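Local coordinates for protein diol-dehydratase (Roseburia inulinivorans, PDB 5I2A) that dehydrates 1,2-propanediol as a B12-independent, glycyl-radical-type lyase, at residues E184-E189 and C205-I210; N482-Q487 and I578-L583; D800-P805 and L829-I834; S12-R17 and E71-G76. All blocks are in the same frame, centred on the assembly; numbering follows the deposited sequence. Where two conformers were deposited one is given.

How the contacts relate
The four contacts are separate sites in one chain and none touches another. Contact 1 joins two helices, and contact 2 fixes a loop to a helix start on the opposite side of the chain's centre, the centres of the two contacts being 64 Å apart. Contact 4 ties the first helix, 14-22, to a loop; its nearest atoms are about 14 Å from those of contact 3 and about 20 Å from those of contact 1. Contact 3 is 22 Å from the chain's centre and brackets in sequence the predicted glycyl radical position, Gly-817; the radical form is not present in this structure. Contacts 1, 2 and 4 lie wholly in the pyruvate formate lyase-like region.

Contact 1. Residues E184-E189 and C205-I210; sequences EKVRKE and CFLESI
Val-186 fits against Leu-207 and Ile-210 where two successive helices run antiparallel, their local axes 9.8 Å apart and inclined at 160°. The two valine branches divide the work. CG1, set anti to the backbone N (chi1 169°), lies 3.5 Å from the backbone O of Leu-207 and 3.9 Å from Leu-207 CB, while CG2 turns to the other side and meets Ile-210 CG2 at 3.6 Å. A short, forked side chain suits this place, because it lets the backbones come close: Val-186 CA and Leu-207 CA are 6.3 Å apart. Leu-207 slides past the valine in the opposite direction, and its CD1 reaches the methylene CG of Glu-189 at 4.0 Å. The glutamate's aliphatic part packs on the leucine, and a bend at chi2 (64°) leads the carboxylate out of the apolar seam to a salt bridge between OE2 and Lys-203 NZ. The side chains meet through carbon atoms alone, with the Leu-207 carbonyl the one polar atom against them. This largely buried contact closes an antiparallel helical hairpin of 171-190 and 200-233; Ile-535 of helix 534-537 touches Val-186, Glu-189 and Ile-210, while helix 49-63 packs beside Cys-205 and Ser-209.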
# COMPACT_ATOMS: atom_id res chain seq x y z
N GLU A 184 2.39 22.32 -15.44
CA GLU A 184 1.22 23.17 -15.36
C GLU A 184 -0.06 22.35 -15.34
O GLU A 184 -1.01 22.69 -14.65
CB GLU A 184 1.19 24.17 -16.52
CG GLU A 184 0.32 25.40 -16.23
CD GLU A 184 0.31 25.79 -14.74
OE1 GLU A 184 1.38 26.18 -14.21
OE2 GLU A 184 -0.77 25.71 -14.10
N LYS A 185 -0.09 21.27 -16.10
CA LYS A 185 -1.21 20.33 -16.07
C LYS A 185 -1.37 19.74 -14.66
O LYS A 185 -2.47 19.61 -14.15
CB LYS A 185 -0.97 19.24 -17.10
CG LYS A 185 -2.05 18.18 -17.28
CD LYS A 185 -1.70 17.37 -18.54
CE LYS A 185 -2.45 16.05 -18.66
NZ LYS A 185 -1.96 15.30 -19.85
N VAL A 186 -0.25 19.41 -14.04
CA VAL A 186 -0.26 18.86 -12.70
C VAL A 186 -0.80 19.89 -11.71
O VAL A 186 -1.69 19.58 -10.91
CB VAL A 186 1.14 18.40 -12.28
CG1 VAL A 186 1.20 18.07 -10.77
CG2 VAL A 186 1.55 17.20 -13.12
N ARG A 187 -0.29 21.11 -11.78
CA ARG A 187 -0.72 22.17 -10.89
C ARG A 187 -2.20 22.48 -11.07
O ARG A 187 -2.90 22.74 -10.11
CB ARG A 187 0.14 23.42 -11.08
CG ARG A 187 1.58 23.18 -10.66
CD ARG A 187 2.34 24.44 -10.33
NE ARG A 187 3.63 24.12 -9.72
CZ ARG A 187 4.77 24.04 -10.40
NH1 ARG A 187 4.78 24.27 -11.71
NH2 ARG A 187 5.90 23.76 -9.77
N LYS A 188 -2.68 22.41 -12.30
CA LYS A 188 -4.09 22.62 -12.54
C LYS A 188 -4.93 21.50 -11.90
O LYS A 188 -6.01 21.76 -11.36
CB LYS A 188 -4.41 22.72 -14.02
CG LYS A 188 -5.78 23.33 -14.28
CD LYS A 188 -5.65 24.80 -14.68
CE LYS A 188 -6.91 25.61 -14.35
NZ LYS A 188 -6.86 26.25 -13.01
N GLU A 189 -4.45 20.26 -11.94
CA GLU A 189 -5.19 19.17 -11.30
C GLU A 189 -5.16 19.31 -9.77
O GLU A 189 -6.14 19.00 -9.09
CB GLU A 189 -4.63 17.81 -11.71
CG GLU A 189 -5.36 16.64 -11.08
CD GLU A 189 -6.81 16.56 -11.53
OE1 GLU A 189 -7.11 16.96 -12.68
OE2 GLU A 189 -7.66 16.12 -10.73
N CYS A 205 0.42 13.73 -2.84
CA CYS A 205 1.79 13.22 -2.80
C CYS A 205 2.25 12.79 -4.21
O CYS A 205 3.37 13.09 -4.61
CB CYS A 205 1.92 12.06 -1.82
SG CYS A 205 3.64 11.53 -1.51
N PHE A 206 1.40 12.07 -4.93
CA PHE A 206 1.73 11.61 -6.28
C PHE A 206 1.95 12.80 -7.22
O PHE A 206 2.93 12.84 -7.96
CB PHE A 206 0.63 10.70 -6.82
CG PHE A 206 0.82 10.30 -8.25
CD1 PHE A 206 1.84 9.44 -8.63
CD2 PHE A 206 -0.02 10.80 -9.24
CE1 PHE A 206 2.01 9.09 -9.96
CE2 PHE A 206 0.14 10.44 -10.56
CZ PHE A 206 1.16 9.59 -10.93
N LEU A 207 1.04 13.77 -7.18
CA LEU A 207 1.17 14.97 -8.01
C LEU A 207 2.45 15.75 -7.66
O LEU A 207 3.14 16.20 -8.57
CB LEU A 207 -0.07 15.86 -7.88
CG LEU A 207 -1.39 15.24 -8.40
CD1 LEU A 207 -2.58 16.17 -8.24
CD2 LEU A 207 -1.25 14.81 -9.86
N GLU A 208 2.79 15.90 -6.38
CA GLU A 208 4.03 16.59 -6.01
C GLU A 208 5.23 15.82 -6.52
O GLU A 208 6.22 16.42 -6.94
CB GLU A 208 4.16 16.77 -4.50
CG GLU A 208 3.05 17.54 -3.83
CD GLU A 208 3.23 19.04 -3.89
OE1 GLU A 208 4.11 19.52 -4.64
OE2 GLU A 208 2.48 19.74 -3.17
N SER A 209 5.15 14.50 -6.46
CA SER A 209 6.21 13.63 -6.97
C SER A 209 6.46 13.83 -8.46
O SER A 209 7.60 13.77 -8.92
CB SER A 209 5.86 12.16 -6.71
OG SER A 209 5.85 11.90 -5.32
N ILE A 210 5.40 14.06 -9.22
CA ILE A 210 5.56 14.35 -10.64
C ILE A 210 6.34 15.65 -10.84
O ILE A 210 7.26 15.71 -11.66
CB ILE A 210 4.22 14.43 -11.36
CG1 ILE A 210 3.54 13.06 -11.38
CG2 ILE A 210 4.41 14.97 -12.79
CD1 ILE A 210 2.11 13.05 -12.01

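Contact 2. Residues N482-Q487 and I578-L583; sequences NVESFQ and ITMGEL
The carboxylate of Glu-484 lays one face over the backbone of Gly-581, whose CA is 3.7 Å from both CD and OE2 of the glutamate. With no side chain on Gly-581, the flat group can settle directly on the helix's first turn. Its OE2 also takes a hydrogen bond from a water at 2.9 Å, and that water accepts from Gly-581 N, linking the opening turn to an anion that the helix start would probably favour. In the same loop the ring of Phe-486 has Asn-482 O over the centre of one face. Beside the glutamate the contact is mostly carbon and sulfur, Val-483 O excepted. Met-580 CG, anti to its backbone N (chi1 -174°), comes within 3.6 Å of Val-483 O, and the bend at chi2 (60°) leads SD, in the conformer given, to 3.8 Å from Val-483 CG2; an unbranched, bendable side chain can follow valine branch and carbonyl together. Each segment is shaped by its own polar residues: Asn-482 OD1 accepts from Glu-484 N in an Asx turn, and Thr-579 and Glu-582 form a capping box. Phe-492 of helix 489-521 touches both Val-483 and Met-580, and helices 459-467 and 558-574 pack further round the methionine.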
# COMPACT_ATOMS: atom_id res chain seq x y z
N ASN A 482 -3.41 -41.92 -15.83
CA ASN A 482 -2.42 -42.73 -16.53
C ASN A 482 -2.64 -42.62 -18.04
O ASN A 482 -3.73 -42.90 -18.53
CB ASN A 482 -2.50 -44.19 -16.08
CG ASN A 482 -1.32 -45.01 -16.57
OD1 ASN A 482 -1.08 -45.10 -17.77
ND2 ASN A 482 -0.58 -45.58 -15.64
N VAL A 483 -1.61 -42.20 -18.76
CA VAL A 483 -1.77 -41.88 -20.18
C VAL A 483 -2.17 -43.11 -21.01
O VAL A 483 -2.83 -42.98 -22.04
CB VAL A 483 -0.47 -41.26 -20.76
CG1 VAL A 483 0.65 -42.28 -20.83
CG2 VAL A 483 -0.74 -40.65 -22.13
N GLU A 484 -1.81 -44.29 -20.53
CA GLU A 484 -2.15 -45.53 -21.23
C GLU A 484 -3.58 -45.97 -20.97
O GLU A 484 -4.07 -46.90 -21.61
CB GLU A 484 -1.18 -46.64 -20.84
CG GLU A 484 0.21 -46.37 -21.30
CD GLU A 484 1.17 -47.48 -20.95
OE1 GLU A 484 2.10 -47.24 -20.15
OE2 GLU A 484 0.99 -48.58 -21.50
N SER A 485 -4.26 -45.29 -20.05
CA SER A 485 -5.67 -45.60 -19.79
C SER A 485 -6.63 -44.82 -20.70
O SER A 485 -7.81 -45.14 -20.77
CB SER A 485 -6.02 -45.32 -18.32
OG SER A 485 -6.12 -43.92 -18.07
N PHE A 486 -6.13 -43.79 -21.39
CA PHE A 486 -7.00 -43.00 -22.26
C PHE A 486 -7.52 -43.84 -23.41
O PHE A 486 -6.75 -44.53 -24.07
CB PHE A 486 -6.26 -41.77 -22.79
CG PHE A 486 -5.90 -40.77 -21.73
CD1 PHE A 486 -6.77 -40.50 -20.69
CD2 PHE A 486 -4.69 -40.12 -21.77
CE1 PHE A 486 -6.45 -39.58 -19.70
CE2 PHE A 486 -4.35 -39.20 -20.77
CZ PHE A 486 -5.24 -38.94 -19.74
N GLN A 487 -8.83 -43.78 -23.66
CA GLN A 487 -9.46 -44.66 -24.64
C GLN A 487 -9.65 -44.00 -26.00
O GLN A 487 -9.97 -44.67 -26.98
CB GLN A 487 -10.83 -45.14 -24.13
CG GLN A 487 -10.78 -45.90 -22.82
CD GLN A 487 -10.16 -47.27 -22.94
OE1 GLN A 487 -10.52 -48.05 -23.82
NE2 GLN A 487 -9.21 -47.58 -22.06
N ILE A 578 1.50 -47.61 -33.30
CA ILE A 578 2.34 -47.48 -32.12
C ILE A 578 1.43 -47.61 -30.91
O ILE A 578 0.29 -47.16 -30.97
CB ILE A 578 3.09 -46.13 -32.10
CG1 ILE A 578 3.93 -45.97 -33.37
CG2 ILE A 578 4.01 -46.03 -30.90
CD1 ILE A 578 4.53 -44.59 -33.54
N THR A 579 1.89 -48.23 -29.83
CA THR A 579 1.08 -48.21 -28.62
C THR A 579 1.43 -46.96 -27.83
O THR A 579 2.52 -46.41 -27.99
CB THR A 579 1.28 -49.45 -27.71
OG1 THR A 579 2.54 -49.36 -27.04
CG2 THR A 579 1.19 -50.74 -28.53
N MET A 580 0.51 -46.52 -26.99
CA MET A 580 0.75 -45.36 -26.16
C MET A 580 1.99 -45.59 -25.30
O MET A 580 2.79 -44.68 -25.09
CB MET A 580 -0.47 -45.06 -25.29
CG MET A 580 -0.34 -43.78 -24.49
SD MET A 580 -0.14 -42.33 -25.54
CE MET A 580 -1.84 -41.97 -25.97
N GLY A 581 2.16 -46.82 -24.83
CA GLY A 581 3.29 -47.16 -23.98
C GLY A 581 4.62 -47.07 -24.70
O GLY A 581 5.61 -46.64 -24.12
N GLU A 582 4.64 -47.50 -25.96
CA GLU A 582 5.83 -47.38 -26.79
C GLU A 582 6.24 -45.93 -27.00
O GLU A 582 7.41 -45.57 -26.89
CB GLU A 582 5.61 -48.01 -28.16
CG GLU A 582 5.57 -49.51 -28.17
CD GLU A 582 5.48 -50.04 -29.59
OE1 GLU A 582 6.48 -50.63 -30.05
OE2 GLU A 582 4.42 -49.85 -30.23
N LEU A 583 5.25 -45.10 -27.33
CA LEU A 583 5.47 -43.69 -27.56
C LEU A 583 6.04 -43.07 -26.30
O LEU A 583 7.05 -42.40 -26.34
CB LEU A 583 4.18 -42.99 -27.99
CG LEU A 583 4.36 -41.51 -28.35
CD1 LEU A 583 5.49 -41.34 -29.38
CD2 LEU A 583 3.05 -40.91 -28.87
O HOH W 1 0.03 -48.79 -24.26

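Contact 3. Residues D800-P805 and L829-I834; sequences DAQAHP and LQDDII
Gln-802, in the last turn of helix 795-803, faces Gln-830 of helix 827-835 with their CA atoms 8.0 Å apart, a gap wide enough for long polar side chains. Gln-802 spans it, extended beyond CG, and spends both N-H groups of its amide on the other helix. NE2 donates to Asp-831 OD1 at 2.8 Å, a nearly straight bond (165°) that meets the oxygen head-on, and to Gln-830 OE1 at 3.1 Å. Both acceptors lie close to the plane of the Gln-802 amide, which fixes its rotation, whereas the amide of Gln-830 is turned 52° from it. Ile-834 adds the apolar part: its CD1 sits over one face of the Gln-802 amide, 3.5 Å from CD. Glutamine suits position 830 as well, since its amide offers an acceptor and a donor at once. OE1 accepts from Gln-802, and NE2 donates to Phe-822 O and to a water that in turn donates to Ala-801 O. Asp-831 OD2 forms a salt bridge with Lys-827. The pair thus joins the helices on either side, in sequence, of strands 812-814 and 819-821, between which lies the predicted radical residue Gly-817; Ile-834 packs further along helix 795-803, on Leu-798 and Arg-795.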
# COMPACT_ATOMS: atom_id res chain seq x y z
N ASP A 800 30.00 -19.50 -42.14
CA ASP A 800 31.30 -18.83 -42.18
C ASP A 800 31.47 -17.84 -41.02
O ASP A 800 32.57 -17.67 -40.49
CB ASP A 800 31.52 -18.09 -43.51
CG ASP A 800 33.00 -17.80 -43.77
OD1 ASP A 800 33.83 -18.68 -43.49
OD2 ASP A 800 33.35 -16.70 -44.25
N ALA A 801 30.38 -17.17 -40.63
CA ALA A 801 30.42 -16.22 -39.52
C ALA A 801 30.65 -16.95 -38.19
O ALA A 801 31.23 -16.39 -37.26
CB ALA A 801 29.15 -15.38 -39.47
N GLN A 802 30.20 -18.20 -38.11
CA GLN A 802 30.51 -19.03 -36.97
C GLN A 802 31.98 -19.41 -36.93
O GLN A 802 32.61 -19.33 -35.89
CB GLN A 802 29.67 -20.30 -36.96
CG GLN A 802 28.25 -20.10 -36.45
CD GLN A 802 27.57 -21.41 -36.13
OE1 GLN A 802 27.71 -22.39 -36.85
NE2 GLN A 802 26.82 -21.44 -35.02
N ALA A 803 32.52 -19.80 -38.08
CA ALA A 803 33.90 -20.26 -38.18
C ALA A 803 34.90 -19.11 -38.07
O ALA A 803 35.98 -19.27 -37.51
CB ALA A 803 34.12 -21.02 -39.48
N HIS A 804 34.55 -17.95 -38.62
CA HIS A 804 35.45 -16.81 -38.64
C HIS A 804 34.71 -15.53 -38.29
O HIS A 804 34.47 -14.71 -39.17
CB HIS A 804 36.10 -16.66 -40.03
CG HIS A 804 36.72 -17.92 -40.53
ND1 HIS A 804 37.97 -18.35 -40.13
CD2 HIS A 804 36.26 -18.86 -41.40
CE1 HIS A 804 38.25 -19.50 -40.72
NE2 HIS A 804 37.23 -19.83 -41.50
N PRO A 805 34.36 -15.35 -37.01
CA PRO A 805 33.57 -14.18 -36.61
C PRO A 805 34.25 -12.85 -36.91
O PRO A 805 33.57 -11.84 -37.11
CB PRO A 805 33.38 -14.36 -35.09
CG PRO A 805 34.46 -15.32 -34.67
CD PRO A 805 34.66 -16.23 -35.87
N LEU A 829 22.11 -20.30 -29.85
CA LEU A 829 21.13 -19.42 -30.49
C LEU A 829 21.45 -19.27 -31.98
O LEU A 829 20.56 -19.32 -32.82
CB LEU A 829 21.09 -18.05 -29.80
CG LEU A 829 20.14 -17.01 -30.40
CD1 LEU A 829 18.72 -17.55 -30.53
CD2 LEU A 829 20.16 -15.77 -29.55
N GLN A 830 22.73 -19.09 -32.30
CA GLN A 830 23.16 -19.08 -33.70
C GLN A 830 22.70 -20.33 -34.43
O GLN A 830 22.19 -20.25 -35.54
CB GLN A 830 24.68 -18.98 -33.81
CG GLN A 830 25.30 -17.65 -33.37
CD GLN A 830 26.81 -17.69 -33.52
OE1 GLN A 830 27.40 -18.76 -33.62
NE2 GLN A 830 27.45 -16.52 -33.53
N ASP A 831 22.89 -21.49 -33.81
CA ASP A 831 22.47 -22.75 -34.43
C ASP A 831 20.96 -22.79 -34.68
O ASP A 831 20.52 -23.32 -35.68
CB ASP A 831 22.87 -23.96 -33.58
CG ASP A 831 24.37 -24.21 -33.57
OD1 ASP A 831 25.11 -23.60 -34.39
OD2 ASP A 831 24.81 -25.04 -32.75
N ASP A 832 20.18 -22.25 -33.74
CA ASP A 832 18.74 -22.23 -33.90
C ASP A 832 18.37 -21.41 -35.14
O ASP A 832 17.53 -21.81 -35.94
CB ASP A 832 18.03 -21.67 -32.66
CG ASP A 832 16.52 -21.91 -32.69
OD1 ASP A 832 16.12 -23.07 -32.88
OD2 ASP A 832 15.75 -20.95 -32.54
N ILE A 833 19.02 -20.26 -35.29
CA ILE A 833 18.75 -19.36 -36.39
C ILE A 833 19.16 -20.00 -37.72
O ILE A 833 18.44 -19.93 -38.71
CB ILE A 833 19.46 -18.01 -36.17
CG1 ILE A 833 18.85 -17.31 -34.95
CG2 ILE A 833 19.38 -17.13 -37.42
CD1 ILE A 833 19.49 -16.00 -34.56
N ILE A 834 20.30 -20.69 -37.71
CA ILE A 834 20.81 -21.35 -38.90
C ILE A 834 19.90 -22.47 -39.40
O ILE A 834 19.70 -22.61 -40.60
CB ILE A 834 22.24 -21.90 -38.66
CG1 ILE A 834 23.24 -20.73 -38.59
CG2 ILE A 834 22.64 -22.86 -39.76
CD1 ILE A 834 24.62 -21.11 -38.04
O HOH W 2 30.26 -16.31 -34.31

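Contact 4. Residues S12-R17 and E71-G76; sequences SDRIKR and EELIVG
Arg-17 grips the carboxylate of Glu-71 side-on with two nitrogens. NE reaches OE2 at 2.7 Å and NH2 reaches OE1 at 2.8 Å, both bonds almost straight and each using a syn lone pair, and the two flat groups are only 3° from coplanar. Next to this pair Arg-14 NH1 donates to Glu-71 O at 2.8 Å, somewhat bent and tilted from the guanidinium plane. With CG anti to the backbone N (chi1 -176°), a bend at chi3 (-44°) turns this guanidinium to Glu-71 O and Leu-73. The leucine covers one face, its CG 3.7 Å from Arg-14 CZ over the centre, so the arginine offers its edge to polar atoms and its face to an apolar one. The backbone of Glu-71 is left-handed. Its carbonyl O and carboxylate are held by Arg-14 and Arg-17, about one turn apart on the helix. Asp-13, Arg-17 and Glu-71 make up a salt-bridge network across the start of helix 14-22, the first helix of the chain. In the given conformer Asp-13 OD2 takes Arg-17 NH1 at 3.0 Å, at the NH1/NH2 edge rather than the NE/NH2 edge held by Glu-71. Ser-12 OG makes a capping bond ahead of the helix, accepting from Arg-14 N at 3.2 Å, and also bonds Glu-314. Further out, the largely buried charge of Arg-14 is met by Glu-314 at NE and Glu-243 at NH2, and Leu-73 packs on Tyr-311 and Cys-318 of helix 309-323.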
# COMPACT_ATOMS: atom_id res chain seq x y z
N SER A 12 26.14 11.14 -43.62
CA SER A 12 27.29 11.88 -43.11
C SER A 12 28.43 10.96 -42.65
O SER A 12 28.18 9.86 -42.16
CB SER A 12 26.87 12.79 -41.95
OG SER A 12 28.00 13.29 -41.26
N ASP A 13 29.66 11.43 -42.80
CA ASP A 13 30.83 10.63 -42.44
C ASP A 13 30.96 10.50 -40.92
O ASP A 13 31.70 9.65 -40.43
CB ASP A 13 32.12 11.22 -43.05
CG ASP A 13 32.47 12.60 -42.48
OD1 ASP A 13 31.55 13.42 -42.25
OD2 ASP A 13 33.67 12.86 -42.26
N ARG A 14 30.24 11.34 -40.20
CA ARG A 14 30.20 11.27 -38.73
C ARG A 14 29.67 9.91 -38.24
O ARG A 14 30.16 9.37 -37.25
CB ARG A 14 29.31 12.39 -38.18
CG ARG A 14 29.25 12.49 -36.65
CD ARG A 14 28.08 13.37 -36.22
NE ARG A 14 27.98 14.59 -37.02
CZ ARG A 14 28.51 15.76 -36.67
NH1 ARG A 14 29.17 15.89 -35.52
NH2 ARG A 14 28.38 16.81 -37.46
N ILE A 15 28.68 9.38 -38.94
CA ILE A 15 27.91 8.24 -38.44
C ILE A 15 28.77 7.00 -38.16
O ILE A 15 28.71 6.44 -37.08
CB ILE A 15 26.78 7.86 -39.42
CG1 ILE A 15 25.88 9.07 -39.66
CG2 ILE A 15 25.98 6.66 -38.91
CD1 ILE A 15 25.48 9.84 -38.40
N LYS A 16 29.60 6.60 -39.11
CA LYS A 16 30.44 5.43 -38.91
C LYS A 16 31.40 5.61 -37.73
O LYS A 16 31.70 4.66 -37.00
CB LYS A 16 31.24 5.11 -40.17
CG LYS A 16 32.17 3.91 -40.00
CD LYS A 16 32.78 3.48 -41.33
CE LYS A 16 33.36 2.08 -41.23
NZ LYS A 16 34.50 2.03 -40.28
N ARG A 17 31.87 6.84 -37.52
CA ARG A 17 32.76 7.07 -36.39
C ARG A 17 31.99 6.99 -35.06
O ARG A 17 32.51 6.47 -34.08
CB ARG A 17 33.48 8.43 -36.53
CG ARG A 17 34.37 8.51 -37.81
CD ARG A 17 35.34 9.69 -37.75
NE ARG A 17 34.65 10.97 -37.85
CZ ARG A 17 34.37 11.58 -39.00
NH1 ARG A 17 34.74 11.03 -40.15
NH2 ARG A 17 33.73 12.75 -39.00
N GLU A 71 31.87 13.90 -31.28
CA GLU A 71 31.07 14.21 -32.47
C GLU A 71 29.56 14.06 -32.30
O GLU A 71 28.82 14.26 -33.26
CB GLU A 71 31.53 13.36 -33.66
CG GLU A 71 32.99 13.60 -34.07
CD GLU A 71 33.31 13.01 -35.43
OE1 GLU A 71 32.96 13.64 -36.45
OE2 GLU A 71 33.90 11.92 -35.49
N GLU A 72 29.10 13.72 -31.10
CA GLU A 72 27.65 13.61 -30.88
C GLU A 72 26.96 14.92 -31.21
O GLU A 72 27.45 15.99 -30.85
CB GLU A 72 27.35 13.19 -29.44
CG GLU A 72 27.45 11.70 -29.19
CD GLU A 72 26.96 11.29 -27.81
OE1 GLU A 72 27.04 12.12 -26.88
OE2 GLU A 72 26.52 10.13 -27.66
N LEU A 73 25.84 14.85 -31.92
CA LEU A 73 24.97 16.01 -32.08
C LEU A 73 23.83 15.94 -31.06
O LEU A 73 23.48 16.95 -30.45
CB LEU A 73 24.41 16.08 -33.50
CG LEU A 73 25.42 16.33 -34.64
CD1 LEU A 73 24.73 16.26 -35.98
CD2 LEU A 73 26.12 17.68 -34.47
N ILE A 74 23.26 14.75 -30.91
CA ILE A 74 22.26 14.47 -29.87
C ILE A 74 22.99 13.89 -28.68
O ILE A 74 23.73 12.90 -28.83
CB ILE A 74 21.18 13.48 -30.36
CG1 ILE A 74 20.50 14.01 -31.62
CG2 ILE A 74 20.15 13.18 -29.24
CD1 ILE A 74 19.76 15.32 -31.43
N VAL A 75 22.83 14.49 -27.52
CA VAL A 75 23.59 14.07 -26.35
C VAL A 75 22.70 13.46 -25.26
O VAL A 75 21.49 13.68 -25.23
CB VAL A 75 24.40 15.25 -25.76
CG1 VAL A 75 25.27 15.88 -26.86
CG2 VAL A 75 23.47 16.30 -25.15
N GLY A 76 23.34 12.72 -24.36
CA GLY A 76 22.64 12.03 -23.29
C GLY A 76 23.15 10.61 -23.21
O GLY A 76 22.86 9.78 -24.06